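Side-chain contacts in sesquisabinene B synthase 2 (Santalum album, PDB 6A2A), which probably converts farnesyl diphosphate into the sesquiterpene sesquisabinene B, as a magnesium- or manganese-dependent member of the plant terpene synthase family: residues Gly162-Ser165 against Leu166-Ser170; Phe186-Ser189 against Lys190-Ile194; Gly365-Ala368 against Leu369-Gly373; Thr425-Leu428 against Leu429-Asn433. One frame throughout, in Å; residues are numbered along the deposited sequence.

How the interactions relate
Followed from the N terminus, the four contacts come strictly in series. Each lies within one continuous run of residues and closes no more than a turn or so of helix; none closes a long loop, and none nests in or crosses another. Interactions 1 and 2 belong to the N-terminal terpene synthase domain, on the successive helices 160-170 and 178-192, which pack together through Leu163 against Lys190 and Leu191 and through Tyr167 against Thr188. Interactions 3 and 4 belong to the metal-binding domain, where Arg372, ending helix 348-372, reaches Val431 O and the carboxylate of Glu432, just beyond helix 419-430. The two pairs lie on opposite sides of the chain's centre; interactions 1 and 3 are about 45 Å apart, centre to centre.

Interaction 1: Gly162-Ser165 against Leu166-Ser170; sequences GLLS and LYEAS
Leu166, Tyr167, Glu168 and Ala169 each give their backbone N-H to the carbonyl four residues earlier, from Gly162 to Ser165, in the regular ladder of an alpha-helix. The bonds are short and fairly straight, as Tyr167 N to Leu163 O (2.9 Å, 169° at the hydrogen) illustrates. Close approaches of side-chain carbons to carbonyl oxygens follow the same ladder: Ala169 CB lies 3.3 Å from Ser165 O, and Glu168 CG is equally close to Leu164 O. Glu168 bends at its second torsion (chi2 -74°), which turns the carboxylate back along the helix and brings its OE2 to 4.3 Å from Leu164 CD1. The Tyr167 ring leads away from this turn, with Leu164 O near its plane at one edge. Among the polar side chains, Ser170 OG donates to Tyr167 O at 2.8 Å. Three others are satisfied farther off: Ser165 OG by His122 ND1, Tyr167 OH by Ala210 O, and Glu168 OE1 by Leu215 N. Within the all-helical N-terminal terpene synthase domain the turn packs against three helices, with Leu163 on helix 178-192, Leu164 on helix 201-212, and Ser165, Leu166 and Ala169 on helix 121-133.

Interaction 2: Phe186-Ser189 against Lys190-Ile194; sequences FATS and KLKSI
Phe186 and Lys190 pack one turn apart near the C-terminal end of helix 178-192, in the all-helical N-terminal domain of the terpene synthase fold. The lysine's aliphatic chain lies over one face of the ring in a CH-pi contact, with Lys190 CG 4.0 Å from the Phe186 ring centroid and only 15° off the normal. A bend at chi2 (-39°) then sends the chain on across the rim, so that Lys190 CE reaches 3.5 Å from Phe186 CE1, while NZ bonds to Asn154 OD1. Were Phe186 an alanine, the methylenes of Lys190 would probably lose the face they lie on, and Phe152 the ring it meets. Leu191 completes the close-packed part, its CG 3.1 Å from Ala187 O.

The solvent side, with Ser189, Lys192 and Ser193, is looser. Thr188 borders it and runs alongside Lys192, with Thr188 CG2 3.7 Å from Lys192 CE. The last i to i+4 bond of the turn, Ser193 N to Ser189 O, is bent (141° at the hydrogen), and Ser193 is the residue at which the backbone leaves the helix. Here a water bridges two hydroxyls, 3.2 Å from Ser189 OG and a doubtfully short 2.5 Å from Ser193 OG.

Interaction 3: Gly365-Ala368 against Leu369-Gly373; sequences GYWA and LKERG
Trp367 takes three side chains from the following turn against its indole, and these ring contacts dominate. Glu371 CB stands over the centre of the six-membered ring, 3.8 Å from its centroid and 3° off the normal, in a CH-pi contact; Glu371 CG continues above the same face, 3.7 Å from Trp367 CZ2. Also on that face, Lys370 NZ makes an off-centre cation-pi contact, 4.4 Å from the centroid of the five-membered ring of Trp367. Bends at chi2 (-90°) and chi3 bring the ammonium back over the indole. Arg372 CG approaches Trp367 CZ3 obliquely at 3.5 Å, and its chain runs alongside the ring. On another side of the helix Tyr366 CE1 meets Lys370 CB at 3.9 Å.

Charge pairing adds to these ring contacts. Lys370 NZ forms a 2.8 Å salt bridge with Glu371 OE1, reaching the carboxylate on its anti side, which probably steadies both chains above the ring. Arg372 NH2 pairs with Glu432 OE1.

Hydrogen bonds lead outward too: Arg372 NH2 to Val431 O, Trp367 NE1 to Glu300 OE2, and Tyr366 OH to Thr270 O of the second subunit, so this turn also takes part in the dimer contact. Along the backbone, Arg372 N comes to Ala368 O (2.9 Å) from well above the carbonyl plane. Gly373 then turns to positive phi (78°), the classic termination of an alpha-helix by a left-handed glycine at the C' position.

Interaction 4: Thr425-Leu428 against Leu429-Asn433; sequences TSYL and LTVEN
The Tyr427 ring carries Val431 over one face, CB standing 3.8 Å from the ring centroid and 11° off the normal in a CH-pi contact. The valine's CG2, anti to the backbone N, reaches out over the hydroxyl end, 3.4 Å from Tyr427 CZ. Elsewhere round this ring, Phe521 meets it edge-to-face, and Lys438, Leu439 and Val442 of helix 436-443 pack against it. Replacing Tyr427 by an alanine removes the ring, and Val431 is likely to lose the surface it rests on and Phe521 its aromatic mate.

Beside the ring helix 419-430 weakens toward its C-terminal end, and its bonding changes. Tyr427 O accepts two N-H groups: Val431 N at 2.8 Å, lying in the carbonyl plane, and Thr430 N, an i to i+3 bond of 3.1 Å, tilted 66° out of it. Thr430 OG1, held between its own N and carbonyl carbon (chi1 60°), donates to Ser426 O at 2.8 Å. Leu429 CD1 and Thr425 CG2 lie side by side, 4.0 Å apart. One water donates to both Leu428 O and Val431 O, each at 2.7 Å. The chemistry implies that three successive carbonyls find partners as the regular ladder gives out: Ser426 O in a threonine hydroxyl, Tyr427 O in two amides and Leu428 O in water.

Interaction 1: Gly162-Ser165 against Leu166-Ser170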
loop_
_atom_site.group_PDB
_atom_site.type_symbol
_atom_site.label_atom_id
_atom_site.label_comp_id
_atom_site.label_asym_id
_atom_site.label_seq_id
_atom_site.Cartn_x
_atom_site.Cartn_y
_atom_site.Cartn_z
ATOM N N GLY A 162 -16.858 -44.377 19.167
ATOM C CA GLY A 162 -15.550 -45.011 19.542
ATOM C C GLY A 162 -14.608 -45.160 18.352
ATOM O O GLY A 162 -13.422 -44.757 18.421
ATOM N N LEU A 163 -15.106 -45.731 17.281
ATOM C CA LEU A 163 -14.334 -45.927 16.089
ATOM C C LEU A 163 -13.822 -44.581 15.579
ATOM O O LEU A 163 -12.675 -44.517 15.170
ATOM C CB LEU A 163 -15.123 -46.602 14.973
ATOM C CG LEU A 163 -15.471 -48.076 15.151
ATOM C CD1 LEU A 163 -16.329 -48.521 13.983
ATOM C CD2 LEU A 163 -14.225 -48.951 15.243
ATOM N N LEU A 164 -14.681 -43.571 15.503
ATOM C CA LEU A 164 -14.269 -42.249 14.957
ATOM C C LEU A 164 -13.206 -41.658 15.874
ATOM O O LEU A 164 -12.223 -41.071 15.391
ATOM C CB LEU A 164 -15.469 -41.297 14.885
ATOM C CG LEU A 164 -15.178 -39.868 14.414
ATOM C CD1 LEU A 164 -14.592 -39.901 13.003
ATOM C CD2 LEU A 164 -16.425 -39.008 14.418
ATOM N N SER A 165 -13.364 -41.794 17.187
ATOM C CA SER A 165 -12.330 -41.193 18.055
ATOM C C SER A 165 -10.986 -41.929 17.889
ATOM O O SER A 165 -9.889 -41.277 17.836
ATOM C CB SER A 165 -12.799 -41.195 19.479
ATOM O OG SER A 165 -13.846 -40.268 19.667
ATOM N N LEU A 166 -11.004 -43.220 17.698
ATOM C CA LEU A 166 -9.776 -43.987 17.480
ATOM C C LEU A 166 -9.098 -43.559 16.174
ATOM O O LEU A 166 -7.876 -43.363 16.108
ATOM C CB LEU A 166 -10.123 -45.468 17.404
ATOM C CG LEU A 166 -8.978 -46.439 17.138
ATOM C CD1 LEU A 166 -7.961 -46.363 18.259
ATOM C CD2 LEU A 166 -9.492 -47.842 16.990
ATOM N N TYR A 167 -9.921 -43.462 15.118
ATOM C CA TYR A 167 -9.456 -42.981 13.826
ATOM C C TYR A 167 -8.744 -41.651 14.029
ATOM O O TYR A 167 -7.621 -41.510 13.528
ATOM C CB TYR A 167 -10.614 -42.810 12.841
ATOM C CG TYR A 167 -10.250 -42.134 11.534
ATOM C CD1 TYR A 167 -9.805 -42.873 10.453
ATOM C CD2 TYR A 167 -10.498 -40.801 11.351
ATOM C CE1 TYR A 167 -9.571 -42.289 9.216
ATOM C CE2 TYR A 167 -10.203 -40.176 10.147
ATOM C CZ TYR A 167 -9.795 -40.938 9.057
ATOM O OH TYR A 167 -9.556 -40.296 7.864
ATOM N N GLU A 168 -9.372 -40.666 14.655
ATOM C CA GLU A 168 -8.823 -39.358 14.755
ATOM C C GLU A 168 -7.520 -39.392 15.583
ATOM O O GLU A 168 -6.562 -38.695 15.277
ATOM C CB GLU A 168 -9.763 -38.373 15.416
ATOM C CG GLU A 168 -11.036 -38.106 14.621
ATOM C CD GLU A 168 -10.871 -37.239 13.372
ATOM O OE1 GLU A 168 -9.718 -37.133 12.835
ATOM O OE2 GLU A 168 -11.884 -36.603 12.965
ATOM N N ALA A 169 -7.518 -40.208 16.634
ATOM C CA ALA A 169 -6.336 -40.312 17.527
ATOM C C ALA A 169 -5.112 -40.908 16.823
ATOM O O ALA A 169 -3.954 -40.486 17.153
ATOM C CB ALA A 169 -6.699 -41.149 18.744
ATOM N N SER A 170 -5.313 -41.803 15.916
ATOM C CA SER A 170 -4.287 -42.566 15.249
ATOM C C SER A 170 -3.287 -41.648 14.520
ATOM O O SER A 170 -2.100 -42.013 14.424
ATOM C CB SER A 170 -4.818 -43.599 14.330
ATOM O OG SER A 170 -5.355 -43.055 13.135
#

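Interaction 2: Phe186-Ser189 against Lys190-Ile194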
loop_
_atom_site.group_PDB
_atom_site.type_symbol
_atom_site.label_atom_id
_atom_site.label_comp_id
_atom_site.label_asym_id
_atom_site.label_seq_id
_atom_site.Cartn_x
_atom_site.Cartn_y
_atom_site.Cartn_z
ATOM N N PHE A 186 -7.829 -50.256 10.814
ATOM C CA PHE A 186 -9.041 -50.910 11.327
ATOM C C PHE A 186 -10.193 -49.892 11.331
ATOM O O PHE A 186 -11.219 -50.194 10.748
ATOM C CB PHE A 186 -8.802 -51.437 12.734
ATOM C CG PHE A 186 -10.027 -51.980 13.410
ATOM C CD1 PHE A 186 -10.486 -53.249 13.097
ATOM C CD2 PHE A 186 -10.663 -51.240 14.373
ATOM C CE1 PHE A 186 -11.600 -53.758 13.749
ATOM C CE2 PHE A 186 -11.756 -51.762 15.038
ATOM C CZ PHE A 186 -12.211 -53.019 14.716
ATOM N N ALA A 187 -9.967 -48.740 11.930
ATOM C CA ALA A 187 -11.025 -47.699 12.080
ATOM C C ALA A 187 -11.464 -47.183 10.713
ATOM O O ALA A 187 -12.712 -47.009 10.486
ATOM C CB ALA A 187 -10.590 -46.570 12.943
ATOM N N THR A 188 -10.511 -46.967 9.784
ATOM C CA THR A 188 -10.839 -46.535 8.432
ATOM C C THR A 188 -11.768 -47.546 7.766
ATOM O O THR A 188 -12.788 -47.190 7.155
ATOM C CB THR A 188 -9.596 -46.280 7.550
ATOM O OG1 THR A 188 -8.737 -45.341 8.191
ATOM C CG2 THR A 188 -9.965 -45.742 6.183
ATOM N N SER A 189 -11.392 -48.824 7.822
ATOM C CA SER A 189 -12.126 -49.870 7.152
ATOM C C SER A 189 -13.541 -49.972 7.735
ATOM O O SER A 189 -14.531 -50.034 6.999
ATOM C CB SER A 189 -11.401 -51.215 7.268
ATOM O OG SER A 189 -12.244 -52.241 6.736
ATOM N N LYS A 190 -13.618 -50.030 9.043
ATOM C CA LYS A 190 -14.938 -50.157 9.738
ATOM C C LYS A 190 -15.809 -48.933 9.471
ATOM O O LYS A 190 -17.035 -49.084 9.188
ATOM C CB LYS A 190 -14.776 -50.314 11.250
ATOM C CG LYS A 190 -14.176 -51.630 11.705
ATOM C CD LYS A 190 -14.664 -52.788 10.901
ATOM C CE LYS A 190 -14.174 -54.124 11.373
ATOM N NZ LYS A 190 -14.576 -55.178 10.410
ATOM N N LEU A 191 -15.230 -47.736 9.519
ATOM C CA LEU A 191 -16.062 -46.529 9.247
ATOM C C LEU A 191 -16.487 -46.518 7.780
ATOM O O LEU A 191 -17.662 -46.153 7.466
ATOM C CB LEU A 191 -15.310 -45.244 9.619
ATOM C CG LEU A 191 -15.013 -45.036 11.097
ATOM C CD1 LEU A 191 -14.043 -43.875 11.269
ATOM C CD2 LEU A 191 -16.275 -44.791 11.926
ATOM N N LYS A 192 -15.591 -46.880 6.859
ATOM C CA LYS A 192 -15.957 -46.894 5.458
ATOM C C LYS A 192 -17.118 -47.850 5.216
ATOM O O LYS A 192 -17.956 -47.529 4.352
ATOM C CB LYS A 192 -14.810 -47.291 4.529
ATOM C CG LYS A 192 -13.840 -46.183 4.189
ATOM C CD LYS A 192 -12.924 -46.569 3.055
ATOM C CE LYS A 192 -11.696 -45.691 2.920
ATOM N NZ LYS A 192 -11.972 -44.266 3.228
ATOM N N SER A 193 -17.221 -48.946 5.970
ATOM C CA SER A 193 -18.324 -49.931 5.774
ATOM C C SER A 193 -19.665 -49.330 6.206
ATOM O O SER A 193 -20.654 -50.088 6.297
ATOM C CB SER A 193 -18.100 -51.189 6.552
ATOM O OG SER A 193 -16.968 -51.872 6.066
ATOM N N ILE A 194 -19.686 -48.027 6.532
ATOM C CA ILE A 194 -20.937 -47.338 6.945
ATOM C C ILE A 194 -21.005 -45.887 6.450
ATOM O O ILE A 194 -21.996 -45.248 6.664
ATOM C CB ILE A 194 -21.112 -47.433 8.459
ATOM C CG1 ILE A 194 -20.049 -46.621 9.212
ATOM C CG2 ILE A 194 -21.122 -48.870 8.924
ATOM C CD1 ILE A 194 -20.211 -46.592 10.711
HETATM O O HOH W 1 -15.224 -53.245 7.163
#

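Interaction 3: Gly365-Ala368 against Leu369-Gly373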
loop_
_atom_site.group_PDB
_atom_site.type_symbol
_atom_site.label_atom_id
_atom_site.label_comp_id
_atom_site.label_asym_id
_atom_site.label_seq_id
_atom_site.Cartn_x
_atom_site.Cartn_y
_atom_site.Cartn_z
ATOM N N GLY A 365 11.819 -7.422 3.275
ATOM C CA GLY A 365 13.103 -7.357 3.983
ATOM C C GLY A 365 13.229 -6.068 4.774
ATOM O O GLY A 365 13.812 -6.061 5.903
ATOM N N TYR A 366 12.719 -4.985 4.218
ATOM C CA TYR A 366 12.754 -3.694 4.871
ATOM C C TYR A 366 11.863 -3.706 6.132
ATOM O O TYR A 366 12.235 -3.146 7.191
ATOM C CB TYR A 366 12.346 -2.586 3.910
ATOM C CG TYR A 366 12.444 -1.239 4.580
ATOM C CD1 TYR A 366 11.408 -0.744 5.348
ATOM C CD2 TYR A 366 13.612 -0.510 4.486
ATOM C CE1 TYR A 366 11.508 0.492 5.969
ATOM C CE2 TYR A 366 13.714 0.736 5.075
ATOM C CZ TYR A 366 12.671 1.225 5.833
ATOM O OH TYR A 366 12.806 2.416 6.505
ATOM N N TRP A 367 10.689 -4.321 6.057
ATOM C CA TRP A 367 9.804 -4.415 7.231
ATOM C C TRP A 367 10.589 -5.085 8.364
ATOM O O TRP A 367 10.476 -4.681 9.536
ATOM C CB TRP A 367 8.550 -5.246 6.908
ATOM C CG TRP A 367 7.524 -5.330 8.001
ATOM C CD1 TRP A 367 6.391 -4.590 8.089
ATOM C CD2 TRP A 367 7.465 -6.271 9.098
ATOM N NE1 TRP A 367 5.619 -5.001 9.141
ATOM C CE2 TRP A 367 6.269 -6.003 9.802
ATOM C CE3 TRP A 367 8.303 -7.288 9.560
ATOM C CZ2 TRP A 367 5.886 -6.733 10.927
ATOM C CZ3 TRP A 367 7.939 -8.000 10.689
ATOM C CH2 TRP A 367 6.744 -7.719 11.354
ATOM N N ALA A 368 11.343 -6.130 8.062
ATOM C CA ALA A 368 12.140 -6.794 9.078
ATOM C C ALA A 368 13.172 -5.818 9.660
ATOM O O ALA A 368 13.449 -5.833 10.878
ATOM C CB ALA A 368 12.824 -8.047 8.552
ATOM N N LEU A 369 13.730 -4.943 8.838
ATOM C CA LEU A 369 14.679 -3.966 9.388
ATOM C C LEU A 369 13.952 -2.978 10.309
ATOM O O LEU A 369 14.448 -2.745 11.431
ATOM C CB LEU A 369 15.403 -3.215 8.268
ATOM C CG LEU A 369 16.248 -2.018 8.725
ATOM C CD1 LEU A 369 17.379 -2.490 9.608
ATOM C CD2 LEU A 369 16.794 -1.254 7.521
ATOM N N LYS A 370 12.822 -2.430 9.871
ATOM C CA LYS A 370 12.095 -1.358 10.537
ATOM C C LYS A 370 11.477 -1.877 11.836
ATOM O O LYS A 370 11.556 -1.229 12.858
ATOM C CB LYS A 370 10.983 -0.854 9.615
ATOM C CG LYS A 370 10.077 0.212 10.192
ATOM C CD LYS A 370 8.834 -0.273 10.926
ATOM C CE LYS A 370 8.030 -1.360 10.241
ATOM N NZ LYS A 370 6.709 -1.549 10.894
ATOM N N GLU A 371 10.915 -3.084 11.774
ATOM C CA GLU A 371 10.088 -3.620 12.847
ATOM C C GLU A 371 10.901 -4.518 13.777
ATOM O O GLU A 371 10.653 -4.517 14.987
ATOM C CB GLU A 371 8.919 -4.420 12.272
ATOM C CG GLU A 371 7.917 -4.846 13.321
ATOM C CD GLU A 371 7.245 -3.699 14.072
ATOM O OE1 GLU A 371 7.100 -2.613 13.508
ATOM O OE2 GLU A 371 6.826 -3.925 15.209
ATOM N N ARG A 372 11.817 -5.304 13.223
ATOM C CA ARG A 372 12.441 -6.418 13.908
ATOM C C ARG A 372 13.931 -6.136 14.114
ATOM O O ARG A 372 14.593 -6.974 14.690
ATOM C CB ARG A 372 12.249 -7.731 13.124
ATOM C CG ARG A 372 10.812 -8.115 12.754
ATOM C CD ARG A 372 9.838 -8.249 13.920
ATOM N NE ARG A 372 10.052 -9.453 14.694
ATOM C CZ ARG A 372 9.666 -9.620 15.948
ATOM N NH1 ARG A 372 8.850 -8.741 16.483
ATOM N NH2 ARG A 372 10.113 -10.650 16.667
ATOM N N GLY A 373 14.438 -5.016 13.580
ATOM C CA GLY A 373 15.831 -4.539 13.662
ATOM C C GLY A 373 16.826 -5.229 12.736
ATOM O O GLY A 373 18.030 -5.020 12.857
#

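Interaction 4: Thr425-Leu428 against Leu429-Asn433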
loop_
_atom_site.group_PDB
_atom_site.type_symbol
_atom_site.label_atom_id
_atom_site.label_comp_id
_atom_site.label_asym_id
_atom_site.label_seq_id
_atom_site.Cartn_x
_atom_site.Cartn_y
_atom_site.Cartn_z
ATOM N N THR A 425 10.537 -17.038 5.032
ATOM C CA THR A 425 10.031 -15.678 5.153
ATOM C C THR A 425 9.228 -15.522 6.450
ATOM O O THR A 425 9.407 -14.562 7.171
ATOM C CB THR A 425 9.220 -15.263 3.926
ATOM O OG1 THR A 425 10.076 -15.363 2.773
ATOM C CG2 THR A 425 8.693 -13.849 4.054
ATOM N N SER A 426 8.341 -16.468 6.748
ATOM C CA SER A 426 7.539 -16.409 7.957
ATOM C C SER A 426 8.422 -16.352 9.219
ATOM O O SER A 426 8.043 -15.684 10.187
ATOM C CB SER A 426 6.552 -17.525 7.995
ATOM O OG SER A 426 7.080 -18.785 8.423
ATOM N N TYR A 427 9.517 -17.103 9.205
ATOM C CA TYR A 427 10.454 -17.156 10.328
ATOM C C TYR A 427 11.166 -15.796 10.489
ATOM O O TYR A 427 11.245 -15.231 11.613
ATOM C CB TYR A 427 11.449 -18.288 10.118
ATOM C CG TYR A 427 12.490 -18.395 11.205
ATOM C CD1 TYR A 427 12.278 -19.209 12.304
ATOM C CD2 TYR A 427 13.734 -17.803 11.070
ATOM C CE1 TYR A 427 13.252 -19.380 13.280
ATOM C CE2 TYR A 427 14.729 -17.969 12.038
ATOM C CZ TYR A 427 14.480 -18.743 13.152
ATOM O OH TYR A 427 15.487 -18.898 14.074
ATOM N N LEU A 428 11.691 -15.267 9.370
ATOM C CA LEU A 428 12.273 -13.924 9.348
ATOM C C LEU A 428 11.378 -12.880 10.034
ATOM O O LEU A 428 11.868 -12.001 10.813
ATOM C CB LEU A 428 12.500 -13.506 7.894
ATOM C CG LEU A 428 12.774 -12.022 7.667
ATOM C CD1 LEU A 428 14.122 -11.613 8.200
ATOM C CD2 LEU A 428 12.678 -11.667 6.186
ATOM N N LEU A 429 10.095 -12.941 9.760
ATOM C CA LEU A 429 9.151 -11.899 10.183
ATOM C C LEU A 429 8.659 -12.098 11.619
ATOM O O LEU A 429 7.996 -11.167 12.123
ATOM C CB LEU A 429 7.941 -11.913 9.241
ATOM C CG LEU A 429 8.265 -11.532 7.793
ATOM C CD1 LEU A 429 7.031 -11.684 6.928
ATOM C CD2 LEU A 429 8.774 -10.105 7.694
ATOM N N THR A 430 8.896 -13.261 12.216
ATOM C CA THR A 430 8.333 -13.535 13.569
ATOM C C THR A 430 9.373 -13.937 14.608
ATOM O O THR A 430 9.060 -13.736 15.818
ATOM C CB THR A 430 7.274 -14.634 13.513
ATOM O OG1 THR A 430 7.865 -15.846 13.009
ATOM C CG2 THR A 430 6.099 -14.180 12.688
ATOM N N VAL A 431 10.491 -14.556 14.250
ATOM C CA VAL A 431 11.501 -15.006 15.247
ATOM C C VAL A 431 11.977 -13.812 16.106
ATOM O O VAL A 431 12.126 -12.694 15.630
ATOM C CB VAL A 431 12.708 -15.701 14.585
ATOM C CG1 VAL A 431 13.646 -14.697 13.910
ATOM C CG2 VAL A 431 13.460 -16.572 15.588
ATOM N N GLU A 432 12.161 -14.041 17.404
ATOM C CA GLU A 432 12.777 -12.978 18.242
ATOM C C GLU A 432 14.262 -12.866 17.882
ATOM O O GLU A 432 14.936 -13.867 17.752
ATOM C CB GLU A 432 12.621 -13.294 19.739
ATOM C CG GLU A 432 11.201 -13.115 20.263
ATOM C CD GLU A 432 10.460 -11.831 19.877
ATOM O OE1 GLU A 432 9.382 -11.933 19.241
ATOM O OE2 GLU A 432 10.944 -10.727 20.221
ATOM N N ASN A 433 14.747 -11.650 17.698
ATOM C CA ASN A 433 16.185 -11.400 17.440
ATOM C C ASN A 433 16.697 -12.147 16.194
ATOM O O ASN A 433 17.602 -12.976 16.290
ATOM C CB ASN A 433 17.013 -11.782 18.669
ATOM C CG ASN A 433 16.560 -11.044 19.912
ATOM O OD1 ASN A 433 16.468 -9.815 19.904
ATOM N ND2 ASN A 433 16.248 -11.786 20.965
HETATM O O HOH W 2 11.578 -11.285 13.383
#